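Side-chain contacts in glutaredoxin (PDB 4I2U), which probably serves as a glutathione-dependent thiol-disulfide oxidoreductase of the thioredoxin fold, helping to keep the redox balance of the cell: residues A[64-69]-A[73-78]; A[10-13]-A[19-22]. One frame throughout, in Å; residues are numbered along the deposited sequence.

In the fold
From the N terminus, helix 3-14 leads into strand 17-21, and contact 2 closes this first loop by resting the end of the helix on the strand. The chain then runs through helix 26-36 and strand 45-48 before helix 55-66 and strand 73-76 come together in contact 1. The two closures lie in series, neither nested nor crossed, with centres about 8 Å apart. They meet inside the fold: strands 17-21 and 73-76 are antiparallel neighbours in the mixed sheet, and Phe-75 packs on both Ile-12 and Phe-20. Helices 3-14 and 55-66 are thereby tied to the two central strands, with glutathione beside Lys-22 and Arg-69.

Contact 1 of 2, residues A[64-69]-A[73-78]; sequences ELTGGR and RVFIDG
The loop between helix 55-66 and strand 73-76 of the thioredoxin fold is closed by Thr-66, whose two branches reach different side chains of the strand. Its methyl CG2 lies 3.6 Å from Phe-75 CZ, and Leu-65 adds a second apolar touch, CD2 to Phe-75 CE2 at 4.0 Å. The other branch, OG1, is set between the backbone N and the carbonyl carbon (chi1 77°) and gathers three partners. It bonds to Leu-62 O one helical turn back, accepts a weak bond from Gly-68 N, and takes another weak one from Arg-73 NH1, at 2.9 Å but bent to 125°.

A bend at chi2 (-91°) brings the guanidinium of Arg-73, modelled in two conformers of which one is described, against the backbone of the turn. Gly-68 O stands 3.3 Å above the guanidinium plane, over its centre, and Gly-68 CA is 3.3 Å from Arg-73 NH2. NE is held separately by Ser-70 O.

Gly-67, with positive phi, takes the chain out of the helix. Arg-69 pairs through NE with Asp-60 OD1 in a salt bridge, and its side chain touches glutathione. This helix-to-strand turn, leading through Val-71 and Pro-72, is characteristic of the glutathione-binding side of glutaredoxins.

Contact 2 of 2, residues A[10-13]-A[19-22]; sequences STIS and IFSK. With GSH (glutathione), chain B.
Lys-22 NZ is gripped by two acceptors, the glycine carboxylate of glutathione and Gln-59 OE1. The bond to GSH O31 is 2.8 Å long and meets the carboxylate at about 114° (C3-O31-NZ), while GSH O32 stays farther from NZ, at 3.4 Å. The lysine chain is fully extended beyond CG, with chi2, chi3 and chi4 all near 180°, and carries the ammonium from just past strand 17-21 across to the ligand. Gln-59 braces NZ and also donates from NE2 to glutathione, so it serves both as a ligand contact and as a support for the lysine. A methionine in place of Lys-22 would probably leave the glycine carboxylate without this charged mate and Gln-59 OE1 without this donor.

At the helix end of the contact the chemistry is apolar. Phe-20 presents its edge to helix 3-14: Ile-12 CG2 lies in the ring plane, 3.8 Å from CE1. Placing CG1 of Ile-12 between the backbone N and the carbonyl carbon (chi1 70°) leaves CG2 anti to the carbonyl carbon, and the two side chains cross at about a right angle. Thr-11 contributes its methyl, with CG2 4.5 Å from Phe-20 CZ, while its OG1 is occupied by Leu-7 O within the helix. Ile-47, Ile-58 and Leu-62 also touch Phe-20, as does Phe-75 of the neighbouring strand.

Strand 17-21 and the residue after it thus join a buried hydrocarbon contact to a charged ligand contact two residues on. The pairing of ammonium with carboxylate is consistent with Lys-22 helping to anchor the glycine end of glutathione, probably in part by charge attraction.

Contact 1 of 2, residues A[64-69]-A[73-78]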
ATOM      1  N   GLU A  64      14.341  -4.873  -1.661  1.00  6.29           N
ATOM      2  CA  GLU A  64      14.526  -6.312  -1.771  1.00  6.37           C
ATOM      3  C   GLU A  64      13.240  -7.030  -2.147  1.00  5.81           C
ATOM      4  O   GLU A  64      13.249  -7.943  -2.991  1.00  7.61           O
ATOM      5  CB  GLU A  64      15.080  -6.879  -0.463  1.00  7.00           C
ATOM      6  CG  GLU A  64      16.445  -6.365  -0.077  1.00  8.58           C
ATOM      7  CD  GLU A  64      16.936  -7.032   1.169  1.00 14.16           C
ATOM      8  OE1 GLU A  64      16.529  -6.621   2.263  1.00 20.00           O
ATOM      9  OE2 GLU A  64      17.711  -8.002   1.063  1.00 20.79           O
ATOM     10  N   LEU A  65      12.124  -6.664  -1.541  1.00  5.89           N
ATOM     11  CA  LEU A  65      10.883  -7.399  -1.747  1.00  5.70           C
ATOM     12  C   LEU A  65      10.213  -7.042  -3.057  1.00  7.39           C
ATOM     13  O   LEU A  65       9.618  -7.912  -3.694  1.00  7.50           O
ATOM     14  CB  LEU A  65       9.933  -7.124  -0.581  1.00  6.85           C
ATOM     15  CG  LEU A  65       8.608  -7.878  -0.612  1.00  8.14           C
ATOM     16  CD1 LEU A  65       8.800  -9.391  -0.731  1.00  8.62           C
ATOM     17  CD2 LEU A  65       7.777  -7.503   0.620  1.00 10.25           C
ATOM     18  N   THR A  66      10.300  -5.777  -3.462  1.00  6.26           N
ATOM     19  CA  THR A  66       9.486  -5.274  -4.577  1.00  6.32           C
ATOM     20  C   THR A  66      10.261  -4.816  -5.800  1.00  7.47           C
ATOM     21  O   THR A  66       9.665  -4.671  -6.864  1.00  8.92           O
ATOM     22  CB  THR A  66       8.577  -4.087  -4.170  1.00  7.41           C
ATOM     23  OG1 THR A  66       9.358  -2.879  -4.074  1.00  8.08           O
ATOM     24  CG2 THR A  66       7.821  -4.367  -2.862  1.00  8.37           C
ATOM     25  N   GLY A  67      11.560  -4.563  -5.671  1.00  6.77           N
ATOM     26  CA  GLY A  67      12.336  -4.090  -6.807  1.00  7.55           C
ATOM     27  C   GLY A  67      12.606  -2.610  -6.837  1.00  8.48           C
ATOM     28  O   GLY A  67      13.330  -2.144  -7.706  1.00  9.61           O
ATOM     29  N   GLY A  68      12.056  -1.861  -5.894  1.00  8.11           N
ATOM     30  CA  GLY A  68      12.287  -0.424  -5.837  1.00 10.04           C
ATOM     31  C   GLY A  68      12.129   0.104  -4.422  1.00  7.67           C
ATOM     32  O   GLY A  68      11.473  -0.522  -3.605  1.00  7.92           O
ATOM     33  N   ARG A  69      12.761   1.247  -4.154  1.00  8.86           N
ATOM     34  CA  ARG A  69      12.740   1.892  -2.845  1.00  8.09           C
ATOM     35  C   ARG A  69      11.736   3.013  -2.742  1.00  9.70           C
ATOM     36  O   ARG A  69      11.424   3.453  -1.643  1.00 11.14           O
ATOM     37  CB  ARG A  69      14.096   2.550  -2.560  1.00 14.22           C
ATOM     38  CG  ARG A  69      15.104   1.734  -1.807  1.00 22.00           C
ATOM     39  CD  ARG A  69      16.326   2.566  -1.455  1.00 15.03           C
ATOM     40  NE  ARG A  69      16.540   2.697  -0.014  1.00 15.42           N
ATOM     41  CZ  ARG A  69      16.398   3.826   0.683  1.00 14.86           C
ATOM     42  NH1 ARG A  69      15.998   4.946   0.093  1.00 17.03           N
ATOM     43  NH2 ARG A  69      16.648   3.832   1.982  1.00 15.04           N
ATOM     44  N   ARG A  73       4.660   2.210  -1.779  1.00  5.27           N
ATOM     45  CA  ARG A  73       4.630   0.805  -2.160  0.53  5.39           C
ATOM     46  C   ARG A  73       3.356   0.237  -1.575  1.00  5.09           C
ATOM     47  O   ARG A  73       3.152   0.256  -0.371  1.00  5.22           O
ATOM     48  CB  ARG A  73       5.871   0.050  -1.670  0.53  5.31           C
ATOM     49  CG  ARG A  73       7.197   0.625  -2.168  0.53  5.58           C
ATOM     50  CD  ARG A  73       7.666   0.012  -3.477  0.53  8.40           C
ATOM     51  NE  ARG A  73       8.453   0.924  -4.299  0.53  6.46           N
ATOM     52  CZ  ARG A  73       8.984   0.591  -5.467  0.53  6.48           C
ATOM     53  NH1 ARG A  73       8.878  -0.657  -5.921  0.53  6.16           N
ATOM     54  NH2 ARG A  73       9.639   1.497  -6.173  0.53  6.41           N
ATOM     55  N   VAL A  74       2.464  -0.207  -2.454  1.00  4.99           N
ATOM     56  CA  VAL A  74       1.104  -0.603  -2.081  1.00  4.96           C
ATOM     57  C   VAL A  74       0.949  -2.116  -2.193  1.00  5.00           C
ATOM     58  O   VAL A  74       1.378  -2.733  -3.185  1.00  5.45           O
ATOM     59  CB  VAL A  74       0.086   0.106  -2.976  1.00  5.06           C
ATOM     60  CG1 VAL A  74      -1.326  -0.239  -2.584  1.00  6.29           C
ATOM     61  CG2 VAL A  74       0.310   1.623  -2.918  1.00  6.51           C
ATOM     62  N   PHE A  75       0.324  -2.698  -1.169  1.00  5.01           N
ATOM     63  CA  PHE A  75       0.115  -4.142  -1.082  1.00  5.30           C
ATOM     64  C   PHE A  75      -1.352  -4.440  -0.787  1.00  5.27           C
ATOM     65  O   PHE A  75      -1.953  -3.833   0.116  1.00  6.67           O
ATOM     66  CB  PHE A  75       0.949  -4.748   0.038  1.00  5.58           C
ATOM     67  CG  PHE A  75       2.423  -4.648  -0.154  1.00  5.53           C
ATOM     68  CD1 PHE A  75       3.103  -3.474   0.109  1.00  5.74           C
ATOM     69  CD2 PHE A  75       3.138  -5.763  -0.552  1.00  5.66           C
ATOM     70  CE1 PHE A  75       4.473  -3.415  -0.031  1.00  6.56           C
ATOM     71  CE2 PHE A  75       4.508  -5.699  -0.702  1.00  5.50           C
ATOM     72  CZ  PHE A  75       5.178  -4.532  -0.428  1.00  6.06           C
ATOM     73  N   ILE A  76      -1.943  -5.355  -1.556  1.00  5.57           N
ATOM     74  CA  ILE A  76      -3.309  -5.806  -1.337  1.00  5.87           C
ATOM     75  C   ILE A  76      -3.239  -7.284  -0.988  1.00  6.07           C
ATOM     76  O   ILE A  76      -2.796  -8.108  -1.792  1.00  6.34           O
ATOM     77  CB  ILE A  76      -4.175  -5.628  -2.600  1.00  6.15           C
ATOM     78  CG1 ILE A  76      -4.118  -4.191  -3.138  1.00  7.66           C
ATOM     79  CG2 ILE A  76      -5.598  -6.056  -2.303  1.00  7.38           C
ATOM     80  CD1 ILE A  76      -4.563  -3.108  -2.160  1.00  7.91           C
ATOM     81  N   ASP A  77      -3.638  -7.621   0.223  1.00  7.10           N
ATOM     82  CA  ASP A  77      -3.588  -8.995   0.724  1.00  8.14           C
ATOM     83  C   ASP A  77      -2.196  -9.602   0.542  1.00  7.99           C
ATOM     84  O   ASP A  77      -2.040 -10.781   0.207  1.00  8.31           O
ATOM     85  CB  ASP A  77      -4.650  -9.857   0.037  1.00 10.10           C
ATOM     86  CG  ASP A  77      -5.215 -10.951   0.940  1.00 10.78           C
ATOM     87  OD1 ASP A  77      -4.746 -11.096   2.093  1.00 12.97           O
ATOM     88  OD2 ASP A  77      -6.123 -11.646   0.462  1.00 13.28           O
ATOM     89  N   GLY A  78      -1.174  -8.797   0.779  1.00  6.29           N
ATOM     90  CA  GLY A  78       0.205  -9.250   0.685  1.00  7.84           C
ATOM     91  C   GLY A  78       0.839  -9.106  -0.686  1.00  6.71           C
ATOM     92  O   GLY A  78       2.061  -9.250  -0.806  1.00  8.13           O
TER

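Contact 2 of 2, residues A[10-13]-A[19-22]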
ATOM      1  N   SER A  10       5.123  -8.738   8.423  1.00  7.32           N
ATOM      2  CA  SER A  10       3.990  -8.878   9.332  0.55  7.75           C
ATOM      3  C   SER A  10       2.878  -7.907   8.975  1.00  7.48           C
ATOM      4  O   SER A  10       1.702  -8.222   9.111  1.00  8.05           O
ATOM      5  CB  SER A  10       4.424  -8.642  10.775  0.55  9.97           C
ATOM      6  OG  SER A  10       5.302  -9.663  11.211  0.55 15.26           O
ATOM      7  N   THR A  11       3.245  -6.715   8.533  1.00  7.48           N
ATOM      8  CA  THR A  11       2.235  -5.731   8.210  1.00  7.29           C
ATOM      9  C   THR A  11       1.435  -6.141   6.978  1.00  7.49           C
ATOM     10  O   THR A  11       0.193  -6.038   6.978  1.00  7.22           O
ATOM     11  CB  THR A  11       2.854  -4.342   8.021  1.00  8.96           C
ATOM     12  OG1 THR A  11       3.474  -3.932   9.242  1.00 10.01           O
ATOM     13  CG2 THR A  11       1.797  -3.314   7.648  1.00 10.27           C
ATOM     14  N   ILE A  12       2.111  -6.598   5.932  1.00  6.93           N
ATOM     15  CA  ILE A  12       1.395  -6.927   4.706  1.00  7.30           C
ATOM     16  C   ILE A  12       0.629  -8.234   4.830  1.00  7.20           C
ATOM     17  O   ILE A  12      -0.352  -8.425   4.116  1.00  8.02           O
ATOM     18  CB  ILE A  12       2.299  -6.938   3.442  1.00  7.07           C
ATOM     19  CG1 ILE A  12       3.287  -8.113   3.448  1.00  6.42           C
ATOM     20  CG2 ILE A  12       2.992  -5.603   3.304  1.00  6.20           C
ATOM     21  CD1 ILE A  12       4.112  -8.205   2.176  1.00  8.47           C
ATOM     22  N   SER A  13       1.033  -9.133   5.725  1.00  6.23           N
ATOM     23  CA  SER A  13       0.293 -10.386   5.920  1.00  7.45           C
ATOM     24  C   SER A  13      -0.820 -10.238   6.955  1.00  9.74           C
ATOM     25  O   SER A  13      -1.737 -11.053   6.981  1.00 11.45           O
ATOM     26  CB  SER A  13       1.248 -11.525   6.281  1.00  8.71           C
ATOM     27  OG  SER A  13       1.935 -11.256   7.479  1.00  9.37           O
ATOM     28  N   ILE A  19      -0.192   0.673   2.549  1.00  4.91           N
ATOM     29  CA  ILE A  19       0.556   1.600   1.719  1.00  4.89           C
ATOM     30  C   ILE A  19       1.734   2.121   2.531  1.00  4.83           C
ATOM     31  O   ILE A  19       1.550   2.769   3.572  1.00  6.37           O
ATOM     32  CB  ILE A  19      -0.337   2.723   1.149  1.00  5.75           C
ATOM     33  CG1 ILE A  19       0.511   3.668   0.306  1.00  6.37           C
ATOM     34  CG2 ILE A  19      -1.121   3.476   2.244  1.00  8.07           C
ATOM     35  CD1 ILE A  19      -0.316   4.582  -0.591  1.00  8.46           C
ATOM     36  N   PHE A  20       2.945   1.787   2.100  1.00  4.88           N
ATOM     37  CA  PHE A  20       4.144   2.388   2.682  1.00  4.97           C
ATOM     38  C   PHE A  20       4.299   3.723   1.996  1.00  5.42           C
ATOM     39  O   PHE A  20       4.313   3.796   0.766  1.00  6.00           O
ATOM     40  CB  PHE A  20       5.360   1.476   2.472  1.00  5.72           C
ATOM     41  CG  PHE A  20       5.251   0.180   3.239  1.00  4.87           C
ATOM     42  CD1 PHE A  20       4.700  -0.946   2.659  1.00  5.15           C
ATOM     43  CD2 PHE A  20       5.653   0.097   4.565  1.00  5.42           C
ATOM     44  CE1 PHE A  20       4.557  -2.118   3.375  1.00  6.68           C
ATOM     45  CE2 PHE A  20       5.513  -1.065   5.289  1.00  6.80           C
ATOM     46  CZ  PHE A  20       4.966  -2.175   4.709  1.00  6.72           C
ATOM     47  N   SER A  21       4.411   4.777   2.790  1.00  5.41           N
ATOM     48  CA  SER A  21       4.156   6.135   2.362  1.00  5.67           C
ATOM     49  C   SER A  21       5.153   7.092   2.988  1.00  5.71           C
ATOM     50  O   SER A  21       5.901   6.738   3.889  1.00  6.41           O
ATOM     51  CB  SER A  21       2.719   6.465   2.817  1.00  5.86           C
ATOM     52  OG  SER A  21       2.353   7.832   2.622  1.00  6.63           O
ATOM     53  N   LYS A  22       5.186   8.314   2.465  1.00  6.33           N
ATOM     54  CA  LYS A  22       5.719   9.468   3.188  1.00  5.81           C
ATOM     55  C   LYS A  22       4.681  10.561   3.120  1.00  6.09           C
ATOM     56  O   LYS A  22       3.990  10.721   2.112  1.00  6.82           O
ATOM     57  CB  LYS A  22       7.054   9.940   2.613  1.00  7.33           C
ATOM     58  CG  LYS A  22       8.143   8.936   2.873  1.00  6.03           C
ATOM     59  CD  LYS A  22       9.486   9.298   2.306  1.00  7.49           C
ATOM     60  CE  LYS A  22      10.480   8.172   2.525  1.00  7.41           C
ATOM     61  NZ  LYS A  22      11.823   8.518   2.023  1.00  8.28           N
TER
HETATM   62  N1  GSH B 201       6.107   7.098 -10.306  1.00 12.24           N
HETATM   63  CA1 GSH B 201       6.335   6.747  -8.896  1.00  8.72           C
HETATM   64  C1  GSH B 201       5.002   6.323  -8.336  1.00  7.83           C
HETATM   65  O11 GSH B 201       4.018   6.346  -9.100  1.00  9.30           O
HETATM   66  O12 GSH B 201       4.907   5.930  -7.145  1.00  7.75           O
HETATM   67  CB1 GSH B 201       6.962   7.950  -8.197  1.00  7.01           C
HETATM   68  CG1 GSH B 201       7.342   7.678  -6.746  1.00  8.55           C
HETATM   69  CD1 GSH B 201       8.466   8.587  -6.280  1.00  8.76           C
HETATM   70  OE1 GSH B 201       9.448   8.824  -6.988  1.00 10.25           O
HETATM   71  N2  GSH B 201       8.366   9.078  -5.059  1.00  7.48           N
HETATM   72  CA2 GSH B 201       9.438   9.871  -4.450  1.00  7.95           C
HETATM   73  C2  GSH B 201      10.430   9.015  -3.696  1.00  7.39           C
HETATM   74  O2  GSH B 201      10.162   7.867  -3.379  1.00  7.95           O
HETATM   75  CB2 GSH B 201       8.848  10.937  -3.526  1.00  7.85           C
HETATM   76  SG2 GSH B 201       7.958  12.224  -4.446  1.00 10.30           S
HETATM   77  N3  GSH B 201      11.613   9.554  -3.439  1.00  7.34           N
HETATM   78  CA3 GSH B 201      12.675   8.770  -2.856  1.00  9.66           C
HETATM   79  C3  GSH B 201      12.495   8.451  -1.392  1.00  8.16           C
HETATM   80  O31 GSH B 201      11.630   9.030  -0.704  1.00  8.04           O
HETATM   81  O32 GSH B 201      13.271   7.578  -0.938  1.00 10.73           O